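Local coordinates for protein dihydroorotase (Saccharomyces cerevisiae S288C, PDB 6L0A) that catalyses the zinc-dependent interconversion of N-carbamoyl-L-aspartate and dihydroorotate, the third step of de novo pyrimidine biosynthesis, at residues C[135-140]-C[229-234]. Residues are numbered along the deposited sequence; the frame is centred on the assembly and turned at random.
With ZN (zinc ion), chain L; LMR ((2S)-2-hydroxybutanedioic acid), chain M.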
loop_
_atom_site.group_PDB
_atom_site.type_symbol
_atom_site.label_atom_id
_atom_site.label_comp_id
_atom_site.label_asym_id
_atom_site.label_seq_id
_atom_site.Cartn_x
_atom_site.Cartn_y
_atom_site.Cartn_z
ATOM N N ASN C 135 -3.456 -24.618 -10.555
ATOM C CA ASN C 135 -2.751 -23.395 -10.186
ATOM C C ASN C 135 -3.636 -22.574 -9.263
ATOM O O ASN C 135 -4.765 -22.252 -9.617
ATOM C CB ASN C 135 -2.415 -22.568 -11.423
ATOM C CG ASN C 135 -1.789 -23.394 -12.524
ATOM O OD1 ASN C 135 -2.476 -23.858 -13.433
ATOM N ND2 ASN C 135 -0.479 -23.544 -12.468
ATOM N N LEU C 136 -3.108 -22.201 -8.104
ATOM C CA LEU C 136 -3.882 -21.477 -7.110
ATOM C C LEU C 136 -3.315 -20.073 -6.939
ATOM O O LEU C 136 -2.127 -19.918 -6.655
ATOM C CB LEU C 136 -3.859 -22.218 -5.776
ATOM C CG LEU C 136 -4.428 -23.639 -5.791
ATOM C CD1 LEU C 136 -4.208 -24.290 -4.447
ATOM C CD2 LEU C 136 -5.914 -23.601 -6.154
ATOM N N HIS C 137 -4.157 -19.063 -7.128
ATOM C CA HIS C 137 -3.900 -17.744 -6.559
ATOM C C HIS C 137 -4.327 -17.850 -5.106
ATOM O O HIS C 137 -5.514 -17.749 -4.785
ATOM C CB HIS C 137 -4.665 -16.647 -7.292
ATOM C CG HIS C 137 -4.352 -15.274 -6.788
ATOM N ND1 HIS C 137 -3.817 -14.286 -7.592
ATOM C CD2 HIS C 137 -4.481 -14.729 -5.553
ATOM C CE1 HIS C 137 -3.644 -13.188 -6.876
ATOM N NE2 HIS C 137 -4.037 -13.429 -5.636
ATOM N N GLY C 138 -3.370 -18.137 -4.231
ATOM C CA GLY C 138 -3.710 -18.468 -2.866
ATOM C C GLY C 138 -3.921 -17.279 -1.948
ATOM O O GLY C 138 -3.060 -16.980 -1.115
ATOM N N GLU C 139 -5.059 -16.597 -2.082
ATOM C CA GLU C 139 -5.445 -15.529 -1.168
ATOM C C GLU C 139 -6.917 -15.680 -0.822
ATOM O O GLU C 139 -7.738 -15.890 -1.719
ATOM C CB GLU C 139 -5.227 -14.146 -1.794
ATOM C CG GLU C 139 -3.775 -13.709 -1.917
ATOM C CD GLU C 139 -3.665 -12.235 -2.233
ATOM O OE1 GLU C 139 -3.722 -11.863 -3.419
ATOM O OE2 GLU C 139 -3.526 -11.444 -1.281
ATOM N N LYS C 140 -7.251 -15.549 0.459
ATOM C CA LYS C 140 -8.655 -15.479 0.822
ATOM C C LYS C 140 -9.177 -14.055 0.607
ATOM O O LYS C 140 -8.460 -13.088 0.880
ATOM C CB LYS C 140 -8.851 -15.890 2.278
ATOM C CG LYS C 140 -8.730 -17.385 2.538
ATOM C CD LYS C 140 -9.768 -17.835 3.575
ATOM C CE LYS C 140 -9.619 -19.309 3.897
ATOM N NZ LYS C 140 -9.529 -20.085 2.642
ATOM N N CYS C 229 0.646 -4.972 -6.986
ATOM C CA CYS C 229 0.113 -6.159 -7.629
ATOM C C CYS C 229 -0.527 -7.020 -6.546
ATOM O O CYS C 229 -0.472 -6.693 -5.365
ATOM C CB CYS C 229 1.238 -6.931 -8.322
ATOM S SG CYS C 229 2.453 -7.432 -7.025
ATOM N N LYS C 230 -1.139 -8.133 -6.951
ATOM C CA LYS C 230 -1.648 -9.090 -5.983
ATOM C C LYS C 230 -0.929 -10.424 -6.169
ATOM O O LYS C 230 -0.617 -10.795 -7.305
ATOM C CB LYS C 230 -3.182 -9.288 -6.134
ATOM C CG LYS C 230 -4.025 -8.000 -5.953
ATOM C CD LYS C 230 -3.836 -7.365 -4.579
ATOM C CE LYS C 230 -4.475 -8.194 -3.497
ATOM N NZ LYS C 230 -5.989 -8.007 -3.420
ATOM N N PRO C 231 -0.554 -11.124 -5.079
ATOM C CA PRO C 231 -0.607 -10.630 -3.701
ATOM C C PRO C 231 0.378 -9.484 -3.547
ATOM O O PRO C 231 1.367 -9.412 -4.309
ATOM C CB PRO C 231 -0.200 -11.843 -2.847
ATOM C CG PRO C 231 -0.101 -13.028 -3.817
ATOM C CD PRO C 231 0.125 -12.427 -5.174
ATOM N N VAL C 232 0.083 -8.556 -2.636
ATOM C CA VAL C 232 0.944 -7.391 -2.486
ATOM C C VAL C 232 2.297 -7.834 -1.943
ATOM O O VAL C 232 2.403 -8.839 -1.229
ATOM C CB VAL C 232 0.296 -6.344 -1.559
ATOM C CG1 VAL C 232 -1.093 -5.932 -2.082
ATOM C CG2 VAL C 232 0.216 -6.859 -0.118
ATOM N N ALA C 233 3.339 -7.077 -2.284
ATOM C CA ALA C 233 4.639 -7.268 -1.650
ATOM C C ALA C 233 4.546 -6.884 -0.177
ATOM O O ALA C 233 3.899 -5.892 0.181
ATOM C CB ALA C 233 5.708 -6.431 -2.362
ATOM N N LYS C 234 5.168 -7.676 0.685
ATOM C CA LYS C 234 4.906 -7.617 2.120
ATOM C C LYS C 234 6.151 -7.090 2.840
ATOM O O LYS C 234 6.710 -6.084 2.387
ATOM C CB LYS C 234 4.408 -8.973 2.596
ATOM C CG LYS C 234 3.041 -9.291 1.979
ATOM C CD LYS C 234 2.580 -10.699 2.266
ATOM C CE LYS C 234 1.144 -10.897 1.778
ATOM N NZ LYS C 234 0.939 -10.868 0.276
HETATM ZN ZN ZN L . -2.190 -13.787 -9.240
HETATM C C1 LMR M . -2.709 -11.321 -10.728
HETATM O O1A LMR M . -1.941 -12.281 -11.002
HETATM O O1B LMR M . -3.171 -11.285 -9.569
HETATM C C2 LMR M . -3.098 -10.227 -11.750
HETATM O O2 LMR M . -2.700 -8.909 -11.424
HETATM C C3 LMR M . -2.370 -10.438 -13.036
HETATM C C4 LMR M . -3.294 -9.705 -13.981
HETATM O O4A LMR M . -3.443 -8.435 -13.949
HETATM O O4B LMR M . -3.894 -10.459 -14.758
HETATM O O HOH W 1 -2.267 -9.277 -1.022
HETATM O O HOH W 2 -5.738 -9.719 -1.097
HETATM O O HOH W 3 -1.814 -11.647 0.998
#
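The carboxylate of Glu139 lies against the ring of Pro231, the two side chains crossing obliquely, with Glu139 CD 3.5 Å from Pro231 CB and OE1 3.4 Å from Pro231 CA. Beyond CG the glutamate chain is extended (chi2 -167°), which carries CD out to the proline, itself preceded by a cis peptide bond. OE1 also takes a hydrogen bond from His137 NE2 on its anti lone pair; at 2.7 Å between NE2 and OE1, 168° at the hydrogen and 7° out of the imidazole plane, the bond is short and nearly straight. The ring is thus held at two nitrogens, since His137 ND1 binds a zinc ion at 2.4 Å. Between them, His137 CE1 comes 4.0 Å from Lys230 CB, which sits at the ring edge in plane, and malate O1B also lies near that plane. Lys230 curls back, bent at chi2, chi3 and chi4, and brings CE to 3.7 Å from Glu139 OE1; NZ bonds instead to the carbonyl of Val104 and to a water. That water bridges Lys230 NZ to Glu139 OE2, and two further waters lie between OE2 and Val232 N and between OE2 and Lys234 NZ. An alanine in place of Glu139 would probably leave His137 NE2 without its acceptor, free the metal-bound ring to tilt, take the carboxylate from against Pro231 and remove the water bridge to Lys230 NZ. His180, Lys98 and malate O1A also bind this zinc, while malate is hydrogen-bonded to Thr105, Arg18, Thr106 and Asn43. In this TIM-barrel amidohydrolase fold the contact joins the loop after strand 133-136 to the loop between helices 218-221 and 236-246, with helix 156-170 touching both Glu139 and Pro231.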